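Sortase-like protein (Streptococcus suis, PDB 3RE9) probably acts as a class C sortase, a cysteine transpeptidase that covalently joins pilin subunits during the assembly of pili on the bacterial surface. Local coordinates at residues 83-89 with 141-147; 7-13 with 26-31. All coordinates share one frame; numbering follows the deposited sequence.

Contact 1. Residues 83-89 with 141-147; sequences GSDTHTV and LLVKPGQ
G146, at the positive-phi corner of a type II turn from K144 to Q147, sends its N-H to D85 OD1 (2.9 Å), meeting the carboxylate from above its plane. The turn docks here on the start of strand 86-91 of the sortase beta-barrel, anchoring the connection between strands 122-133 and 148-156. Next to it T86 N donates to Q147 O (3.0 Å).

At the other end H87 ND1 bonds to L142 O, at a modelled distance too short to be trusted exactly; K144 NZ adds a weak bond to the same oxygen from within its own loop. L142 O lies almost in the plane of the H87 ring, at its edge. With CG anti to the backbone N (chi1 -171°), the imidazole reaches across to the loop, and its NE2 is bonded to T151 OG1, so both nitrogens fix its rotation. L141 O sits over one ring face. One water, between these anchors, joins T86 O to K144 N; another, on the L141 side of the histidine bond, joins H87 O to L141 O. Deeper in, V89 CG2 meets L141 CD2 at 4.0 Å, the two side chains crossing at about a right angle.

Contact 2. Residues 7-13 with 26-31; sequences QAFNESL and RHEAGR
R31 grips S12 side-on: NE (3.0 Å) and NH2 (2.9 Å) both bond to S12 OG, which lies close to the guanidinium plane. NH2 adds a weak bond to S12 O. The serine is held from its own side too, for OG, placed between the backbone N and the carbonyl carbon (chi1 83°), donates to F9 O at 2.6 Å. The hydroxyl thus donates to F9 O and accepts from the arginine, whose chain runs extended from CG to NE to get there.

S12 CB, placed by the backbone, lies over a face of the H27 imidazole, a CH-pi contact 3.8 Å from the ring centroid. A8 fills the middle of this helix-helix crossing. Its CB rests 3.9 Å from CA of G30, which has no side chain to hold the backbones apart; the helix axes approach to 7.2 Å, at 112°. In one of its two deposited conformers R26 lays its guanidinium flat over A8 CB, with E11 OE1 at its edge in a long salt bridge, an arrangement that may not hold in the other. F9 turns its ring edge to R31 CA.

Beyond the crossing, F9 also meets Y34 farther along helix 21-39 and packs on L79, while N10 ties helix 3-11 to the loop leading to strand 86-91.

In the fold
From the N terminus, helix 3-11 is followed by a short connection and helix 21-39, and contact 2 closes this 12-residue excursion into a crossed helical pair. An Asp-Pro-Tyr sequence where the connection meets helix 21-39 resembles the lid sequence of class C sortases, consistent with this region belonging to the lid. Only then does the chain build the barrel, where contact 1 closes a 51-residue span that includes strand 122-133. The contacts stand in series, neither nested nor crossed. Their centres lie about 14 Å apart, and they touch where T86 CG2 packs on N10 ND2 (3.9 Å), joining the N-terminal helices to the barrel near the start of strand 86-91.

Contact 1. Residues 83-89 with 141-147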
loop_
_atom_site.group_PDB
_atom_site.type_symbol
_atom_site.label_atom_id
_atom_site.label_comp_id
_atom_site.label_asym_id
_atom_site.label_seq_id
_atom_site.Cartn_x
_atom_site.Cartn_y
_atom_site.Cartn_z
ATOM N N GLY A 83 3.434 10.806 3.564
ATOM C CA GLY A 83 4.178 11.968 3.108
ATOM C C GLY A 83 3.700 12.465 1.766
ATOM O O GLY A 83 3.107 11.714 0.986
ATOM N N SER A 84 3.953 13.733 1.482
ATOM C CA SER A 84 3.663 14.257 0.178
ATOM C C SER A 84 4.528 13.511 -0.843
ATOM O O SER A 84 5.631 13.037 -0.510
ATOM C CB SER A 84 3.842 15.781 0.144
ATOM O OG SER A 84 5.180 16.147 -0.103
ATOM N N ASP A 85 3.974 13.341 -2.051
ATOM C CA ASP A 85 4.572 12.533 -3.119
ATOM C C ASP A 85 4.643 11.035 -2.794
ATOM O O ASP A 85 5.627 10.354 -3.138
ATOM C CB ASP A 85 5.955 13.056 -3.470
ATOM C CG ASP A 85 5.915 14.441 -3.987
ATOM O OD1 ASP A 85 5.389 14.638 -5.106
ATOM O OD2 ASP A 85 6.411 15.345 -3.284
ATOM N N THR A 86 3.622 10.513 -2.117
ATOM C CA THR A 86 3.568 9.068 -1.898
ATOM C C THR A 86 2.248 8.475 -2.363
ATOM O O THR A 86 1.207 9.131 -2.332
ATOM C CB THR A 86 3.928 8.634 -0.427
ATOM O OG1 THR A 86 2.965 9.167 0.490
ATOM C CG2 THR A 86 5.331 9.107 -0.036
ATOM N N HIS A 87 2.330 7.248 -2.874
ATOM C CA HIS A 87 1.160 6.444 -3.160
ATOM C C HIS A 87 1.502 4.955 -2.989
ATOM O O HIS A 87 2.095 4.324 -3.851
ATOM C CB HIS A 87 0.557 6.797 -4.528
ATOM C CG HIS A 87 -0.772 6.148 -4.806
ATOM N ND1 HIS A 87 -1.450 6.342 -5.987
ATOM C CD2 HIS A 87 -1.535 5.296 -4.069
ATOM C CE1 HIS A 87 -2.576 5.645 -5.967
ATOM N NE2 HIS A 87 -2.652 5.005 -4.817
ATOM N N THR A 88 1.127 4.420 -1.834
ATOM C CA THR A 88 1.391 3.037 -1.483
ATOM C C THR A 88 0.242 2.162 -1.967
ATOM O O THR A 88 -0.910 2.614 -1.988
ATOM C CB THR A 88 1.626 2.895 0.046
ATOM O OG1 THR A 88 2.240 1.635 0.331
ATOM C CG2 THR A 88 0.337 3.004 0.846
ATOM N N VAL A 89 0.547 0.918 -2.373
ATOM C CA VAL A 89 -0.499 -0.046 -2.730
ATOM C C VAL A 89 -0.324 -1.346 -1.972
ATOM O O VAL A 89 0.715 -2.026 -2.080
ATOM C CB VAL A 89 -0.599 -0.328 -4.286
ATOM C CG1 VAL A 89 -1.735 -1.331 -4.602
ATOM C CG2 VAL A 89 -0.733 0.993 -5.098
ATOM N N LEU A 141 -2.897 3.846 -9.949
ATOM C CA LEU A 141 -2.002 3.455 -8.880
ATOM C C LEU A 141 -0.737 4.323 -8.815
ATOM O O LEU A 141 0.177 4.038 -8.043
ATOM C CB LEU A 141 -1.659 1.955 -8.999
ATOM C CG LEU A 141 -2.852 0.991 -9.027
ATOM C CD1 LEU A 141 -2.412 -0.445 -9.296
ATOM C CD2 LEU A 141 -3.682 1.087 -7.744
ATOM N N LEU A 142 -0.679 5.386 -9.617
ATOM C CA LEU A 142 0.574 6.144 -9.756
ATOM C C LEU A 142 0.735 7.182 -8.634
ATOM O O LEU A 142 -0.213 7.456 -7.894
ATOM C CB LEU A 142 0.714 6.757 -11.167
ATOM C CG LEU A 142 0.531 5.796 -12.364
ATOM C CD1 LEU A 142 0.641 6.513 -13.702
ATOM C CD2 LEU A 142 1.499 4.589 -12.294
ATOM N N VAL A 143 1.946 7.719 -8.490
ATOM C CA VAL A 143 2.205 8.764 -7.519
ATOM C C VAL A 143 1.641 10.095 -8.044
ATOM O O VAL A 143 1.953 10.538 -9.161
ATOM C CB VAL A 143 3.713 8.893 -7.188
ATOM C CG1 VAL A 143 3.938 10.030 -6.239
ATOM C CG2 VAL A 143 4.290 7.594 -6.574
ATOM N N LYS A 144 0.802 10.725 -7.240
ATOM C CA LYS A 144 0.254 12.024 -7.592
ATOM C C LYS A 144 1.025 13.064 -6.817
ATOM O O LYS A 144 1.006 13.046 -5.598
ATOM C CB LYS A 144 -1.245 12.053 -7.324
ATOM C CG LYS A 144 -1.949 11.063 -8.258
ATOM C CD LYS A 144 -3.093 10.320 -7.614
ATOM C CE LYS A 144 -3.815 9.525 -8.684
ATOM N NZ LYS A 144 -2.898 8.641 -9.519
ATOM N N PRO A 145 1.792 13.907 -7.533
ATOM C CA PRO A 145 2.741 14.842 -6.911
ATOM C C PRO A 145 2.134 15.755 -5.861
ATOM O O PRO A 145 1.036 16.297 -6.066
ATOM C CB PRO A 145 3.295 15.664 -8.096
ATOM C CG PRO A 145 2.504 15.244 -9.302
ATOM C CD PRO A 145 1.866 13.931 -9.008
ATOM N N GLY A 146 2.853 15.925 -4.752
ATOM C CA GLY A 146 2.425 16.811 -3.695
ATOM C C GLY A 146 1.367 16.165 -2.841
ATOM O O GLY A 146 0.911 16.764 -1.873
ATOM N N GLN A 147 0.987 14.930 -3.170
ATOM C CA GLN A 147 -0.094 14.243 -2.438
ATOM C C GLN A 147 0.248 12.901 -1.785
ATOM O O GLN A 147 1.375 12.423 -1.879
ATOM C CB GLN A 147 -1.341 14.138 -3.317
ATOM C CG GLN A 147 -2.133 15.463 -3.340
ATOM C CD GLN A 147 -3.202 15.465 -4.351
ATOM O OE1 GLN A 147 -2.952 15.498 -5.530
ATOM N NE2 GLN A 147 -4.433 15.405 -3.889
HETATM O O HOH W 1 0.361 10.520 -4.337
HETATM O O HOH W 2 2.719 4.402 -6.415
#

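Contact 2. Residues 7-13 with 26-31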
loop_
_atom_site.group_PDB
_atom_site.type_symbol
_atom_site.label_atom_id
_atom_site.label_comp_id
_atom_site.label_asym_id
_atom_site.label_seq_id
_atom_site.Cartn_x
_atom_site.Cartn_y
_atom_site.Cartn_z
ATOM N N GLN A 7 12.077 6.520 3.065
ATOM C CA GLN A 7 11.921 7.877 2.559
ATOM C C GLN A 7 12.806 8.051 1.329
ATOM O O GLN A 7 12.328 8.482 0.276
ATOM C CB GLN A 7 12.388 8.840 3.669
ATOM C CG GLN A 7 11.531 10.045 4.020
ATOM C CD GLN A 7 11.660 10.376 5.517
ATOM O OE1 GLN A 7 12.785 10.518 6.039
ATOM N NE2 GLN A 7 10.506 10.457 6.229
ATOM N N ALA A 8 14.096 7.717 1.457
ATOM C CA ALA A 8 15.018 7.733 0.319
ATOM C C ALA A 8 14.332 7.009 -0.829
ATOM O O ALA A 8 14.142 7.579 -1.911
ATOM C CB ALA A 8 16.322 7.048 0.671
ATOM N N PHE A 9 13.923 5.760 -0.558
ATOM C CA PHE A 9 13.194 4.959 -1.523
ATOM C C PHE A 9 12.012 5.692 -2.169
ATOM O O PHE A 9 11.884 5.686 -3.396
ATOM C CB PHE A 9 12.739 3.622 -0.933
ATOM C CG PHE A 9 11.985 2.776 -1.926
ATOM C CD1 PHE A 9 12.664 2.125 -2.960
ATOM C CD2 PHE A 9 10.595 2.680 -1.872
ATOM C CE1 PHE A 9 11.981 1.373 -3.897
ATOM C CE2 PHE A 9 9.897 1.935 -2.818
ATOM C CZ PHE A 9 10.601 1.281 -3.839
ATOM N N ASN A 10 11.162 6.306 -1.339
ATOM C CA ASN A 10 9.920 6.947 -1.794
ATOM C C ASN A 10 10.167 8.163 -2.673
ATOM O O ASN A 10 9.482 8.356 -3.672
ATOM C CB ASN A 10 8.994 7.295 -0.621
ATOM C CG ASN A 10 8.266 6.075 -0.068
ATOM O OD1 ASN A 10 8.242 4.993 -0.686
ATOM N ND2 ASN A 10 7.654 6.243 1.099
ATOM N N GLU A 11 11.159 8.961 -2.293
ATOM C CA GLU A 11 11.677 10.056 -3.120
ATOM C C GLU A 11 12.178 9.620 -4.507
ATOM O O GLU A 11 12.147 10.415 -5.446
ATOM C CB GLU A 11 12.803 10.800 -2.379
ATOM C CG GLU A 11 12.323 11.534 -1.128
ATOM C CD GLU A 11 13.460 12.110 -0.296
ATOM O OE1 GLU A 11 14.524 12.433 -0.880
ATOM O OE2 GLU A 11 13.293 12.222 0.938
ATOM N N SER A 12 12.649 8.373 -4.613
ATOM C CA SER A 12 13.283 7.864 -5.834
ATOM C C SER A 12 12.265 7.456 -6.902
ATOM O O SER A 12 12.627 7.194 -8.040
ATOM C CB SER A 12 14.241 6.699 -5.509
ATOM O OG SER A 12 13.585 5.446 -5.383
ATOM N N LEU A 13 10.992 7.397 -6.532
ATOM C CA LEU A 13 9.954 7.009 -7.470
ATOM C C LEU A 13 9.420 8.256 -8.170
ATOM O O LEU A 13 9.432 8.341 -9.414
ATOM C CB LEU A 13 8.807 6.259 -6.769
ATOM C CG LEU A 13 9.072 5.019 -5.905
ATOM C CD1 LEU A 13 7.787 4.528 -5.270
ATOM C CD2 LEU A 13 9.758 3.889 -6.664
ATOM N N ARG A 26 21.725 8.286 -2.216
ATOM C CA ARG A 26 20.598 8.160 -1.276
ATOM C C ARG A 26 19.443 7.339 -1.859
ATOM O O ARG A 26 18.798 6.557 -1.157
ATOM C CB ARG A 26 20.082 9.548 -0.866
ATOM C CG ARG A 26 18.713 9.537 -0.161
ATOM C CD ARG A 26 18.392 10.848 0.578
ATOM N NE ARG A 26 17.198 10.755 1.429
ATOM C CZ ARG A 26 17.155 10.173 2.631
ATOM N NH1 ARG A 26 18.241 9.605 3.147
ATOM N NH2 ARG A 26 16.016 10.151 3.321
ATOM N N HIS A 27 19.157 7.545 -3.144
ATOM C CA HIS A 27 18.072 6.808 -3.779
ATOM C C HIS A 27 18.432 5.344 -3.904
ATOM O O HIS A 27 17.573 4.472 -3.727
ATOM C CB HIS A 27 17.711 7.387 -5.146
ATOM C CG HIS A 27 17.016 8.714 -5.069
ATOM N ND1 HIS A 27 16.754 9.485 -6.186
ATOM C CD2 HIS A 27 16.552 9.418 -4.004
ATOM C CE1 HIS A 27 16.147 10.597 -5.811
ATOM N NE2 HIS A 27 16.021 10.584 -4.492
ATOM N N GLU A 28 19.705 5.092 -4.206
ATOM C CA GLU A 28 20.239 3.742 -4.364
ATOM C C GLU A 28 20.141 2.972 -3.056
ATOM O O GLU A 28 19.710 1.824 -3.044
ATOM C CB GLU A 28 21.706 3.786 -4.832
ATOM C CG GLU A 28 21.900 3.978 -6.325
ATOM C CD GLU A 28 23.379 3.817 -6.736
ATOM O OE1 GLU A 28 23.829 4.534 -7.678
ATOM O OE2 GLU A 28 24.085 2.972 -6.104
ATOM N N ALA A 29 20.556 3.630 -1.971
ATOM C CA ALA A 29 20.538 3.104 -0.632
ATOM C C ALA A 29 19.130 2.720 -0.216
ATOM O O ALA A 29 18.918 1.663 0.380
ATOM C CB ALA A 29 21.103 4.150 0.330
ATOM N N GLY A 30 18.178 3.605 -0.509
ATOM C CA GLY A 30 16.764 3.320 -0.341
ATOM C C GLY A 30 16.303 2.088 -1.109
ATOM O O GLY A 30 15.514 1.287 -0.590
ATOM N N ARG A 31 16.809 1.936 -2.340
ATOM C CA ARG A 31 16.488 0.801 -3.215
ATOM C C ARG A 31 17.060 -0.507 -2.698
ATOM O O ARG A 31 16.396 -1.548 -2.778
ATOM C CB ARG A 31 16.938 1.070 -4.650
ATOM C CG ARG A 31 15.859 1.718 -5.494
ATOM C CD ARG A 31 16.392 2.608 -6.583
ATOM N NE ARG A 31 15.339 3.571 -6.894
ATOM C CZ ARG A 31 14.581 3.591 -7.995
ATOM N NH1 ARG A 31 14.758 2.716 -8.980
ATOM N NH2 ARG A 31 13.641 4.519 -8.113
#